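Amine oxidase (Emericella nidulans, PDB 3PGB) oxidises primary amines to aldehydes as a copper amine oxidase, using a copper ion and a topaquinone cofactor made from one of its own tyrosines. Local coordinates at the interface of chains A and B. Coordinates in Å, arbitrary orientation; residue numbers count along the deposited sequence, not the author numbering. Chains: chain A/B, Putative uncharacterized protein.

Contact 1: the interface of chains A and B. Residues chain A 522-525, 702; chain B 608, 610, 723.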
ATOM      1  N   GLN A 522      22.982 -12.778   9.899  1.00 16.92           N
ATOM      2  CA  GLN A 522      22.992 -13.431  11.190  1.00 17.01           C
ATOM      3  C   GLN A 522      22.102 -12.614  12.132  1.00 16.88           C
ATOM      4  O   GLN A 522      22.371 -11.439  12.377  1.00 16.93           O
ATOM      5  CB  GLN A 522      24.418 -13.528  11.731  1.00 17.16           C
ATOM      6  CG  GLN A 522      24.531 -14.315  13.019  1.00 17.77           C
ATOM      7  CD  GLN A 522      25.951 -14.760  13.321  1.00 19.34           C
ATOM      8  OE1 GLN A 522      26.173 -15.435  14.331  1.00 21.50           O
ATOM      9  N   ILE A 523      21.042 -13.230  12.646  1.00 16.87           N
ATOM     10  CA  ILE A 523      20.080 -12.530  13.511  1.00 16.78           C
ATOM     11  C   ILE A 523      20.011 -13.059  14.949  1.00 16.72           C
ATOM     12  O   ILE A 523      19.300 -12.486  15.781  1.00 16.51           O
ATOM     13  CB  ILE A 523      18.663 -12.531  12.884  1.00 16.87           C
ATOM     14  CG1 ILE A 523      18.135 -13.958  12.700  1.00 16.60           C
ATOM     15  CG2 ILE A 523      18.682 -11.793  11.544  1.00 16.69           C
ATOM     16  CD1 ILE A 523      16.682 -14.007  12.342  1.00 16.92           C
ATOM     17  N   HIS A 524      20.740 -14.138  15.240  1.00 16.80           N
ATOM     18  CA  HIS A 524      20.846 -14.670  16.610  1.00 16.94           C
ATOM     19  C   HIS A 524      22.127 -15.494  16.802  1.00 16.94           C
ATOM     20  O   HIS A 524      22.832 -15.777  15.841  1.00 17.00           O
ATOM     21  CB  HIS A 524      19.616 -15.504  16.975  1.00 16.85           C
ATOM     22  CG  HIS A 524      19.203 -15.362  18.406  1.00 17.25           C
ATOM     23  ND1 HIS A 524      19.338 -16.380  19.325  1.00 17.71           N
ATOM     24  CD2 HIS A 524      18.680 -14.312  19.080  1.00 17.20           C
ATOM     25  CE1 HIS A 524      18.905 -15.966  20.502  1.00 17.49           C
ATOM     26  NE2 HIS A 524      18.500 -14.715  20.381  1.00 17.49           N
ATOM     27  N   ASP A 525      22.408 -15.878  18.045  1.00 17.10           N
ATOM     28  CA  ASP A 525      23.684 -16.512  18.430  1.00 17.30           C
ATOM     29  C   ASP A 525      24.251 -17.451  17.364  1.00 16.74           C
ATOM     30  O   ASP A 525      25.436 -17.384  17.045  1.00 16.69           O
ATOM     31  CB  ASP A 525      23.554 -17.264  19.767  1.00 17.58           C
ATOM     32  CG  ASP A 525      23.024 -16.379  20.903  1.00 19.47           C
ATOM     33  OD1 ASP A 525      23.267 -16.714  22.089  1.00 21.83           O
ATOM     34  OD2 ASP A 525      22.356 -15.357  20.616  1.00 21.08           O
ATOM     35  N   THR A 702      16.463  -9.255  12.461  1.00 12.61           N
ATOM     36  CA  THR A 702      16.238  -9.518  13.880  1.00 12.70           C
ATOM     37  C   THR A 702      14.803  -9.218  14.316  1.00 12.93           C
ATOM     38  O   THR A 702      14.296  -9.824  15.258  1.00 13.02           O
ATOM     39  CB  THR A 702      17.208  -8.702  14.764  1.00 12.91           C
ATOM     40  OG1 THR A 702      17.116  -7.307  14.422  1.00 12.77           O
ATOM     41  CG2 THR A 702      18.642  -9.192  14.585  1.00 12.05           C
TER
ATOM     42  N   ASN B 608      25.635  -4.533  15.453  1.00 21.47           N
ATOM     43  CA  ASN B 608      25.115  -5.349  16.539  1.00 21.55           C
ATOM     44  C   ASN B 608      26.135  -6.416  16.933  1.00 21.70           C
ATOM     45  O   ASN B 608      27.233  -6.473  16.364  1.00 21.50           O
ATOM     46  CB  ASN B 608      23.753  -5.960  16.179  1.00 21.60           C
ATOM     47  CG  ASN B 608      23.803  -6.895  14.978  1.00 21.75           C
ATOM     48  OD1 ASN B 608      24.864  -7.386  14.572  1.00 21.35           O
ATOM     49  ND2 ASN B 608      22.629  -7.152  14.406  1.00 21.23           N
ATOM     50  N   PHE B 610      26.374  -9.333  16.171  1.00 22.05           N
ATOM     51  CA  PHE B 610      26.654 -10.269  15.070  1.00 21.98           C
ATOM     52  C   PHE B 610      27.386  -9.634  13.884  1.00 21.76           C
ATOM     53  O   PHE B 610      27.424 -10.217  12.804  1.00 22.18           O
ATOM     54  CB  PHE B 610      25.349 -10.900  14.579  1.00 21.98           C
ATOM     55  CG  PHE B 610      24.471 -11.394  15.689  1.00 21.79           C
ATOM     56  CD1 PHE B 610      23.255 -10.778  15.961  1.00 22.14           C
ATOM     57  CD2 PHE B 610      24.875 -12.455  16.480  1.00 21.32           C
ATOM     58  CE1 PHE B 610      22.445 -11.225  17.000  1.00 21.84           C
ATOM     59  CE2 PHE B 610      24.072 -12.907  17.516  1.00 21.87           C
ATOM     60  CZ  PHE B 610      22.856 -12.289  17.778  1.00 21.55           C
ATOM     61  N   ASN B 723      17.927  -4.841  11.443  1.00 15.15           N
ATOM     62  CA  ASN B 723      18.989  -5.289  12.345  1.00 15.08           C
ATOM     63  C   ASN B 723      19.331  -4.277  13.439  1.00 15.06           C
ATOM     64  O   ASN B 723      20.479  -4.172  13.858  1.00 14.76           O
ATOM     65  CB  ASN B 723      20.242  -5.652  11.548  1.00 15.13           C
ATOM     66  CG  ASN B 723      20.039  -6.854  10.671  1.00 14.61           C
ATOM     67  OD1 ASN B 723      19.455  -7.851  11.091  1.00 14.40           O
ATOM     68  ND2 ASN B 723      20.526  -6.774   9.439  1.00 14.73           N
TER
HETATM   69  O   HOH W   1      21.498  -8.999  12.799  1.00  4.66           O

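Contact 2: the interface of chains A and B. Residues chain A 330, 448, 450-451, 472, 474, 476; chain B 330, 450-453.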
ATOM      1  N   MET A 330     -13.201  -0.484  17.103  1.00 19.50           N
ATOM      2  CA  MET A 330     -14.216  -0.292  16.074  1.00 19.44           C
ATOM      3  C   MET A 330     -15.483  -0.977  16.558  1.00 19.09           C
ATOM      4  O   MET A 330     -15.432  -2.118  17.009  1.00 18.96           O
ATOM      5  CB  MET A 330     -13.741  -0.894  14.743  1.00 19.48           C
ATOM      6  CG  MET A 330     -14.585  -0.534  13.515  1.00 20.11           C
ATOM      7  SD  MET A 330     -14.448   1.179  12.945  1.00 22.36           S
ATOM      8  CE  MET A 330     -13.047   1.105  11.835  1.00 20.57           C
ATOM      9  N   PHE A 448     -17.000  -8.187   7.402  1.00 14.26           N
ATOM     10  CA  PHE A 448     -17.234  -6.965   8.148  1.00 14.11           C
ATOM     11  C   PHE A 448     -17.069  -5.698   7.331  1.00 13.99           C
ATOM     12  O   PHE A 448     -16.248  -5.626   6.414  1.00 13.78           O
ATOM     13  CB  PHE A 448     -16.304  -6.893   9.367  1.00 14.22           C
ATOM     14  CG  PHE A 448     -14.844  -6.921   9.021  1.00 14.34           C
ATOM     15  CD1 PHE A 448     -14.184  -8.125   8.834  1.00 14.50           C
ATOM     16  CD2 PHE A 448     -14.126  -5.738   8.886  1.00 14.35           C
ATOM     17  CE1 PHE A 448     -12.835  -8.154   8.519  1.00 14.31           C
ATOM     18  CE2 PHE A 448     -12.778  -5.763   8.570  1.00 14.49           C
ATOM     19  CZ  PHE A 448     -12.132  -6.972   8.387  1.00 14.20           C
ATOM     20  N   PHE A 450     -15.814  -1.734   7.579  1.00 14.20           N
ATOM     21  CA  PHE A 450     -14.764  -1.044   8.314  1.00 14.58           C
ATOM     22  C   PHE A 450     -14.673   0.384   7.821  1.00 14.73           C
ATOM     23  O   PHE A 450     -14.544   0.621   6.625  1.00 14.95           O
ATOM     24  CB  PHE A 450     -13.424  -1.767   8.133  1.00 14.56           C
ATOM     25  CG  PHE A 450     -12.368  -1.340   9.108  1.00 14.20           C
ATOM     26  CD1 PHE A 450     -12.210  -2.006  10.316  1.00 13.74           C
ATOM     27  CD2 PHE A 450     -11.531  -0.270   8.819  1.00 14.14           C
ATOM     28  CE1 PHE A 450     -11.237  -1.611  11.222  1.00 13.60           C
ATOM     29  CE2 PHE A 450     -10.551   0.132   9.723  1.00 13.19           C
ATOM     30  CZ  PHE A 450     -10.403  -0.539  10.920  1.00 13.12           C
ATOM     31  N   ASP A 451     -14.777   1.333   8.746  1.00 15.18           N
ATOM     32  CA  ASP A 451     -14.637   2.750   8.425  1.00 15.39           C
ATOM     33  C   ASP A 451     -13.154   3.084   8.390  1.00 15.53           C
ATOM     34  O   ASP A 451     -12.512   3.153   9.431  1.00 15.28           O
ATOM     35  CB  ASP A 451     -15.354   3.605   9.467  1.00 15.49           C
ATOM     36  CG  ASP A 451     -15.326   5.090   9.138  1.00 15.69           C
ATOM     37  OD1 ASP A 451     -15.904   5.875   9.916  1.00 17.52           O
ATOM     38  OD2 ASP A 451     -14.740   5.485   8.116  1.00 15.35           O
ATOM     39  N   TYR A 472     -15.873   0.463   3.786  1.00 14.86           N
ATOM     40  CA  TYR A 472     -15.635  -0.651   2.871  1.00 14.73           C
ATOM     41  C   TYR A 472     -15.918  -2.014   3.509  1.00 14.65           C
ATOM     42  O   TYR A 472     -15.928  -2.141   4.734  1.00 14.34           O
ATOM     43  CB  TYR A 472     -14.199  -0.596   2.333  1.00 14.68           C
ATOM     44  CG  TYR A 472     -13.109  -0.787   3.365  1.00 14.26           C
ATOM     45  CD1 TYR A 472     -12.546  -2.036   3.593  1.00 13.87           C
ATOM     46  CD2 TYR A 472     -12.618   0.291   4.093  1.00 14.15           C
ATOM     47  CE1 TYR A 472     -11.542  -2.211   4.540  1.00 13.06           C
ATOM     48  CE2 TYR A 472     -11.617   0.126   5.031  1.00 13.77           C
ATOM     49  CZ  TYR A 472     -11.085  -1.126   5.251  1.00 13.11           C
ATOM     50  OH  TYR A 472     -10.088  -1.278   6.184  1.00 13.53           O
ATOM     51  N   THR A 474     -15.060  -6.235   3.835  1.00 14.26           N
ATOM     52  CA  THR A 474     -13.940  -7.189   3.799  1.00 14.27           C
ATOM     53  C   THR A 474     -14.402  -8.621   4.036  1.00 14.31           C
ATOM     54  O   THR A 474     -15.205  -8.879   4.929  1.00 14.32           O
ATOM     55  CB  THR A 474     -12.872  -6.867   4.889  1.00 14.39           C
ATOM     56  OG1 THR A 474     -12.245  -5.604   4.614  1.00 14.34           O
ATOM     57  CG2 THR A 474     -11.809  -7.958   4.950  1.00 13.74           C
ATOM     58  N   ARG A 476     -12.503 -12.207   4.839  1.00 14.78           N
ATOM     59  CA  ARG A 476     -11.165 -12.629   5.231  1.00 14.83           C
ATOM     60  C   ARG A 476     -11.056 -14.085   5.678  1.00 14.90           C
ATOM     61  O   ARG A 476     -11.964 -14.642   6.285  1.00 14.47           O
ATOM     62  CB  ARG A 476     -10.646 -11.710   6.328  1.00 14.76           C
ATOM     63  CG  ARG A 476      -9.336 -12.131   6.950  1.00 14.63           C
ATOM     64  CD  ARG A 476      -8.830 -11.060   7.877  1.00 15.25           C
ATOM     65  NE  ARG A 476      -8.605  -9.790   7.188  1.00 15.36           N
ATOM     66  CZ  ARG A 476      -8.417  -8.624   7.800  1.00 16.22           C
ATOM     67  NH1 ARG A 476      -8.430  -8.541   9.130  1.00 15.30           N
ATOM     68  NH2 ARG A 476      -8.217  -7.523   7.078  1.00 17.34           N
TER
ATOM     69  N   MET B 330     -15.121   4.175  14.865  1.00 19.50           N
ATOM     70  CA  MET B 330     -13.999   3.968  15.774  1.00 19.44           C
ATOM     71  C   MET B 330     -14.237   4.849  16.989  1.00 19.09           C
ATOM     72  O   MET B 330     -14.558   6.026  16.843  1.00 18.96           O
ATOM     73  CB  MET B 330     -12.680   4.336  15.080  1.00 19.48           C
ATOM     74  CG  MET B 330     -11.404   3.921  15.819  1.00 20.11           C
ATOM     75  SD  MET B 330     -11.054   2.144  15.841  1.00 22.36           S
ATOM     76  CE  MET B 330     -10.130   1.915  14.326  1.00 20.57           C
ATOM     77  N   PHE B 450      -5.262   4.480  16.210  1.00 14.20           N
ATOM     78  CA  PHE B 450      -6.198   3.776  15.347  1.00 14.58           C
ATOM     79  C   PHE B 450      -5.886   2.294  15.386  1.00 14.73           C
ATOM     80  O   PHE B 450      -4.751   1.894  15.154  1.00 14.95           O
ATOM     81  CB  PHE B 450      -6.107   4.312  13.913  1.00 14.56           C
ATOM     82  CG  PHE B 450      -7.251   3.896  13.037  1.00 14.20           C
ATOM     83  CD1 PHE B 450      -8.386   4.690  12.932  1.00 13.74           C
ATOM     84  CD2 PHE B 450      -7.195   2.710  12.317  1.00 14.14           C
ATOM     85  CE1 PHE B 450      -9.446   4.306  12.125  1.00 13.60           C
ATOM     86  CE2 PHE B 450      -8.255   2.318  11.505  1.00 13.19           C
ATOM     87  CZ  PHE B 450      -9.377   3.116  11.406  1.00 13.12           C
ATOM     88  N   ASP B 451      -6.892   1.490  15.713  1.00 15.18           N
ATOM     89  CA  ASP B 451      -6.755   0.037  15.721  1.00 15.39           C
ATOM     90  C   ASP B 451      -6.947  -0.465  14.298  1.00 15.53           C
ATOM     91  O   ASP B 451      -8.062  -0.472  13.792  1.00 15.28           O
ATOM     92  CB  ASP B 451      -7.788  -0.590  16.655  1.00 15.49           C
ATOM     93  CG  ASP B 451      -7.636  -2.098  16.781  1.00 15.69           C
ATOM     94  OD1 ASP B 451      -8.418  -2.705  17.538  1.00 17.52           O
ATOM     95  OD2 ASP B 451      -6.749  -2.685  16.139  1.00 15.35           O
ATOM     96  N   ALA B 452      -5.849  -0.873  13.661  1.00 16.04           N
ATOM     97  CA  ALA B 452      -5.870  -1.307  12.262  1.00 16.29           C
ATOM     98  C   ALA B 452      -6.830  -2.464  12.069  1.00 16.59           C
ATOM     99  O   ALA B 452      -7.021  -3.277  12.978  1.00 16.71           O
ATOM    100  CB  ALA B 452      -4.479  -1.707  11.813  1.00 16.19           C
ATOM    101  N   ASP B 453      -7.420  -2.551  10.881  1.00 16.85           N
ATOM    102  CA  ASP B 453      -8.359  -3.632  10.577  1.00 17.14           C
ATOM    103  C   ASP B 453      -7.702  -5.024  10.522  1.00 16.81           C
ATOM    104  O   ASP B 453      -8.400  -6.027  10.380  1.00 17.11           O
ATOM    105  CB  ASP B 453      -9.139  -3.341   9.281  1.00 17.45           C
ATOM    106  CG  ASP B 453      -8.315  -3.540   8.013  1.00 19.10           C
ATOM    107  OD1 ASP B 453      -7.079  -3.370   8.045  1.00 21.37           O
ATOM    108  OD2 ASP B 453      -8.926  -3.840   6.961  1.00 21.77           O
TER
HETATM  109  O   HOH W   2      -9.216  -5.780   4.462  1.00 17.49           O

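Contact 3: the interface of chains A and B. Residues chain A 608, 721-727; chain B 521, 523, 701-702.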
ATOM      1  N   ASN A 608     -17.968   3.534 -24.107  1.00 21.47           N
ATOM      2  CA  ASN A 608     -18.879   4.536 -23.578  1.00 21.55           C
ATOM      3  C   ASN A 608     -19.276   5.522 -24.676  1.00 21.70           C
ATOM      4  O   ASN A 608     -18.848   5.381 -25.828  1.00 21.50           O
ATOM      5  CB  ASN A 608     -18.282   5.247 -22.355  1.00 21.60           C
ATOM      6  CG  ASN A 608     -16.998   6.008 -22.658  1.00 21.75           C
ATOM      7  OD1 ASN A 608     -16.677   6.319 -23.813  1.00 21.35           O
ATOM      8  ND2 ASN A 608     -16.256   6.322 -21.600  1.00 21.23           N
ATOM      9  N   PRO A 721     -12.677   0.545 -11.428  1.00 16.18           N
ATOM     10  CA  PRO A 721     -13.310   0.924 -12.688  1.00 16.34           C
ATOM     11  C   PRO A 721     -12.475   1.925 -13.478  1.00 16.27           C
ATOM     12  O   PRO A 721     -11.837   2.796 -12.888  1.00 16.68           O
ATOM     13  CB  PRO A 721     -14.626   1.566 -12.238  1.00 16.43           C
ATOM     14  CG  PRO A 721     -14.936   0.895 -10.968  1.00 16.34           C
ATOM     15  CD  PRO A 721     -13.607   0.707 -10.297  1.00 16.29           C
ATOM     16  N   LEU A 722     -12.461   1.768 -14.797  1.00 16.05           N
ATOM     17  CA  LEU A 722     -11.695   2.633 -15.682  1.00 15.82           C
ATOM     18  C   LEU A 722     -12.568   2.942 -16.895  1.00 15.59           C
ATOM     19  O   LEU A 722     -12.855   2.052 -17.694  1.00 15.47           O
ATOM     20  CB  LEU A 722     -10.395   1.942 -16.093  1.00 15.96           C
ATOM     21  CG  LEU A 722      -9.288   2.806 -16.706  1.00 15.93           C
ATOM     22  CD1 LEU A 722      -9.746   3.421 -18.013  1.00 16.33           C
ATOM     23  CD2 LEU A 722      -8.832   3.883 -15.739  1.00 15.84           C
ATOM     24  N   ASN A 723     -13.002   4.199 -17.002  1.00 15.15           N
ATOM     25  CA  ASN A 723     -13.975   4.636 -18.005  1.00 15.08           C
ATOM     26  C   ASN A 723     -15.212   3.741 -18.089  1.00 15.06           C
ATOM     27  O   ASN A 723     -15.782   3.560 -19.159  1.00 14.76           O
ATOM     28  CB  ASN A 723     -13.308   4.748 -19.375  1.00 15.13           C
ATOM     29  CG  ASN A 723     -12.281   5.844 -19.428  1.00 14.61           C
ATOM     30  OD1 ASN A 723     -12.507   6.946 -18.934  1.00 14.40           O
ATOM     31  ND2 ASN A 723     -11.138   5.550 -20.035  1.00 14.73           N
ATOM     32  N   TYR A 724     -15.627   3.215 -16.940  1.00 15.15           N
ATOM     33  CA  TYR A 724     -16.666   2.196 -16.849  1.00 15.16           C
ATOM     34  C   TYR A 724     -18.021   2.816 -16.569  1.00 15.14           C
ATOM     35  O   TYR A 724     -19.041   2.397 -17.125  1.00 15.12           O
ATOM     36  CB  TYR A 724     -16.309   1.239 -15.722  1.00 15.24           C
ATOM     37  CG  TYR A 724     -17.193   0.027 -15.611  1.00 15.83           C
ATOM     38  CD1 TYR A 724     -17.206  -0.939 -16.608  1.00 16.71           C
ATOM     39  CD2 TYR A 724     -17.982  -0.180 -14.485  1.00 16.50           C
ATOM     40  CE1 TYR A 724     -18.006  -2.070 -16.501  1.00 17.02           C
ATOM     41  CE2 TYR A 724     -18.779  -1.299 -14.367  1.00 16.92           C
ATOM     42  CZ  TYR A 724     -18.786  -2.243 -15.381  1.00 17.18           C
ATOM     43  OH  TYR A 724     -19.581  -3.354 -15.280  1.00 18.37           O
ATOM     44  N   LEU A 725     -18.021   3.806 -15.680  1.00 15.03           N
ATOM     45  CA  LEU A 725     -19.236   4.512 -15.284  1.00 14.90           C
ATOM     46  C   LEU A 725     -19.168   5.956 -15.767  1.00 14.82           C
ATOM     47  O   LEU A 725     -18.084   6.455 -16.078  1.00 14.54           O
ATOM     48  CB  LEU A 725     -19.370   4.477 -13.759  1.00 14.70           C
ATOM     49  CG  LEU A 725     -19.983   3.237 -13.095  1.00 14.99           C
ATOM     50  CD1 LEU A 725     -20.134   2.068 -14.044  1.00 14.09           C
ATOM     51  CD2 LEU A 725     -19.173   2.828 -11.856  1.00 12.81           C
ATOM     52  N   PRO A 726     -20.325   6.642 -15.824  1.00 14.91           N
ATOM     53  CA  PRO A 726     -20.335   8.065 -16.160  1.00 14.82           C
ATOM     54  C   PRO A 726     -19.510   8.900 -15.186  1.00 14.98           C
ATOM     55  O   PRO A 726     -18.939   9.911 -15.588  1.00 14.90           O
ATOM     56  CB  PRO A 726     -21.815   8.445 -16.043  1.00 14.66           C
ATOM     57  CG  PRO A 726     -22.548   7.185 -16.196  1.00 14.92           C
ATOM     58  CD  PRO A 726     -21.686   6.138 -15.576  1.00 14.91           C
ATOM     59  N   GLY A 727     -19.462   8.478 -13.918  1.00 15.10           N
ATOM     60  CA  GLY A 727     -18.720   9.196 -12.884  1.00 15.18           C
ATOM     61  C   GLY A 727     -18.292   8.302 -11.731  1.00 15.28           C
ATOM     62  O   GLY A 727     -18.371   7.080 -11.819  1.00 15.49           O
TER
ATOM     63  N   TYR B 521      -7.962  10.784 -21.743  1.00 16.64           N
ATOM     64  CA  TYR B 521      -9.250  10.270 -22.178  1.00 16.67           C
ATOM     65  C   TYR B 521     -10.261  11.396 -22.274  1.00 16.81           C
ATOM     66  O   TYR B 521     -10.194  12.367 -21.526  1.00 16.91           O
ATOM     67  CB  TYR B 521      -9.805   9.269 -21.170  1.00 16.76           C
ATOM     68  CG  TYR B 521      -8.837   8.216 -20.707  1.00 16.94           C
ATOM     69  CD1 TYR B 521      -8.337   7.271 -21.586  1.00 17.61           C
ATOM     70  CD2 TYR B 521      -8.449   8.143 -19.378  1.00 17.99           C
ATOM     71  CE1 TYR B 521      -7.465   6.291 -21.163  1.00 18.25           C
ATOM     72  CE2 TYR B 521      -7.581   7.166 -18.943  1.00 18.99           C
ATOM     73  CZ  TYR B 521      -7.093   6.244 -19.844  1.00 18.92           C
ATOM     74  OH  TYR B 521      -6.222   5.280 -19.418  1.00 21.23           O
ATOM     75  N   ILE B 523     -13.629  12.264 -21.013  1.00 16.87           N
ATOM     76  CA  ILE B 523     -14.439  11.795 -19.878  1.00 16.78           C
ATOM     77  C   ILE B 523     -15.787  12.509 -19.717  1.00 16.72           C
ATOM     78  O   ILE B 523     -16.581  12.132 -18.850  1.00 16.51           O
ATOM     79  CB  ILE B 523     -13.641  11.877 -18.552  1.00 16.87           C
ATOM     80  CG1 ILE B 523     -13.230  13.319 -18.236  1.00 16.60           C
ATOM     81  CG2 ILE B 523     -12.407  10.975 -18.628  1.00 16.69           C
ATOM     82  CD1 ILE B 523     -12.687  13.487 -16.851  1.00 16.92           C
ATOM     83  N   HIS B 701      -9.773   9.503 -15.330  1.00 12.59           N
ATOM     84  CA  HIS B 701     -10.876   8.911 -16.077  1.00 12.43           C
ATOM     85  C   HIS B 701     -12.217   9.441 -15.552  1.00 12.57           C
ATOM     86  O   HIS B 701     -12.248  10.370 -14.741  1.00 12.23           O
ATOM     87  CB  HIS B 701     -10.793   7.372 -16.030  1.00 12.41           C
ATOM     88  CG  HIS B 701     -11.216   6.758 -14.727  1.00 11.88           C
ATOM     89  ND1 HIS B 701     -12.338   5.965 -14.610  1.00 11.01           N
ATOM     90  CD2 HIS B 701     -10.649   6.786 -13.498  1.00 11.32           C
ATOM     91  CE1 HIS B 701     -12.457   5.548 -13.364  1.00 10.08           C
ATOM     92  NE2 HIS B 701     -11.445   6.033 -12.667  1.00 11.64           N
ATOM     93  N   THR B 702     -13.317   8.845 -16.011  1.00 12.61           N
ATOM     94  CA  THR B 702     -14.657   9.312 -15.664  1.00 12.70           C
ATOM     95  C   THR B 702     -14.938   9.235 -14.163  1.00 12.93           C
ATOM     96  O   THR B 702     -15.733  10.012 -13.636  1.00 13.02           O
ATOM     97  CB  THR B 702     -15.744   8.511 -16.417  1.00 12.91           C
ATOM     98  OG1 THR B 702     -15.554   7.104 -16.186  1.00 12.77           O
ATOM     99  CG2 THR B 702     -15.694   8.808 -17.913  1.00 12.05           C
TER
HETATM  100  O   HOH W   3     -15.584   4.820 -14.470  1.00  5.65           O

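Contact 1: the interface of chains A and B
B:Phe610 lays its ring against the backbone of A:Gln522 to A:Asp525 in a subunit interface of the copper amine oxidases, which work as homodimers. Van der Waals contact dominates. Toward the rim of one ring face sits the backbone nitrogen of A:His524, 3.7 Å above the plane. CZ of B:Phe610 reaches CA of A:His524 at 3.3 Å, and CE2 comes 3.7 Å from CA of A:Asp525. Nearer its base, CB of B:Phe610 packs at 3.8 Å on CG of A:Gln522. That glutamine points CG anti to its backbone N (chi1 -175°) and runs on extended, crossing the phenylalanine at about a right angle; its side chain is modelled incompletely. To one side, OG1 of A:Thr702 rests 3.4 Å from CA of B:Asn723, a contact without a direct polar bond.

Polar linkage across the patch goes through water. One water lies 2.6 Å from the carbonyl O of A:Gln522 and also bonds to the amide ND2 of B:Asn608, with a weak link to OD1 of B:Asn723. Within chain B, the backbone N of B:Phe610 donates to OD1 of the same B:Asn608 amide, approaching from above the carbonyl plane (51° out of it).

Contact 2: the interface of chains A and B
B:Asp453 presses its CB onto the face of A:Phe450 and turns its carboxylate toward A:Tyr472 and A:Arg476, in a packed core of the amine oxidase subunit interface. From CB outward, the aspartate first makes a CH-pi contact: CB stands 3.4 Å from the ring centroid of A:Phe450. The opposite face of that ring is covered over its centre by CE of A:Met330, so the ring lies between a methionine methyl of its own chain and the partner's aspartate. CG of B:Asp453, set between its backbone N and carbonyl carbon (chi1 75°), lies 3.4 Å from OH of A:Tyr472, and the carboxylate plane stands 54° from the phenyl plane. At the tip, OD2 of B:Asp453 sits at the edge of the A:Tyr472 ring, in plane, and takes a weak hydrogen bond from OH of A:Tyr472 at 2.9 Å. OD2 of B:Asp453 also forms a long salt bridge to NH2 of A:Arg476 at 3.8 Å, while a water 3.2 Å from OD2 of B:Asp453 connects it to OG1 of A:Thr474. The shorter, straighter arginine contact goes to the main chain: NH1 of A:Arg476 donates to the carbonyl O of B:Asp453 at 2.8 Å, with 168° at the hydrogen.

Beside this, the tips of A:Phe450 and B:Phe450 meet, CE2 of the former 3.6 Å from CZ of the latter. A:Met330 and B:Met330 form an antiparallel beta bridge, their side chains crossing at about a right angle with the two CE methyls 3.9 Å apart.

Contact 3: the interface of chains A and B
This is a loop-to-loop interface between identical subunits, joining chain A around A:Asn723 to B:His701 and B:Thr702 through direct hydrogen bonds and helping to hold the amine oxidase dimer together. The backbone N of A:Asn723 donates to ND1 of B:His701 at 3.0 Å, with 161° at the hydrogen but tilted 32° from the imidazole plane. CD2 of A:Leu722 lies toward the rim of one imidazole face, 3.9 Å from CG of B:His701.

The amide of A:Asn723 slides past the histidine in the opposite direction. Its ND2 stands over the centre of the B:Tyr521 ring, 3.5 Å above it, with amide and ring planes nearly perpendicular; OD1 instead packs 3.4 Å from CB of B:His701.

B:Thr702 places OG1 between its backbone N and carbonyl carbon (chi1 54°), from where the hydroxyl donates to the carbonyl O of A:Leu725 at 2.6 Å, nearly in line with the carbonyl bond. A water 2.9 Å from OG1 of B:Thr702 also bonds to the backbone N atoms of A:Tyr724 and A:Leu725, extending the hydroxyl's hold on this turn.

In the fold, A:Pro721 and A:Leu722 end strand 714-722 and A:Asn723 begins the loop that follows, while B:Thr702 opens the 3-10 helix 702-704 shortly after strand 686-698.

Contacts 1 and 3 are near-twins under the two-fold axis: both use residues 523, 608, 702 and 723 with the chains exchanged, and their C-alpha centres lie about 52 Å apart. Each samples a different part of that repeated region, contact 1 the phenylalanine-centred side and contact 3 the histidine-threonine side. Contact 2 lies between them, about 35 Å from contact 1 and 29 Å from contact 3, and includes the self-paired strand 329-331, as expected close to the axis. The pairing is therefore likely to be supported both near the axis and toward two flanks. Contacts 1 and 2 are each centred about 26 Å from A:Asp403, the predicted catalytic base.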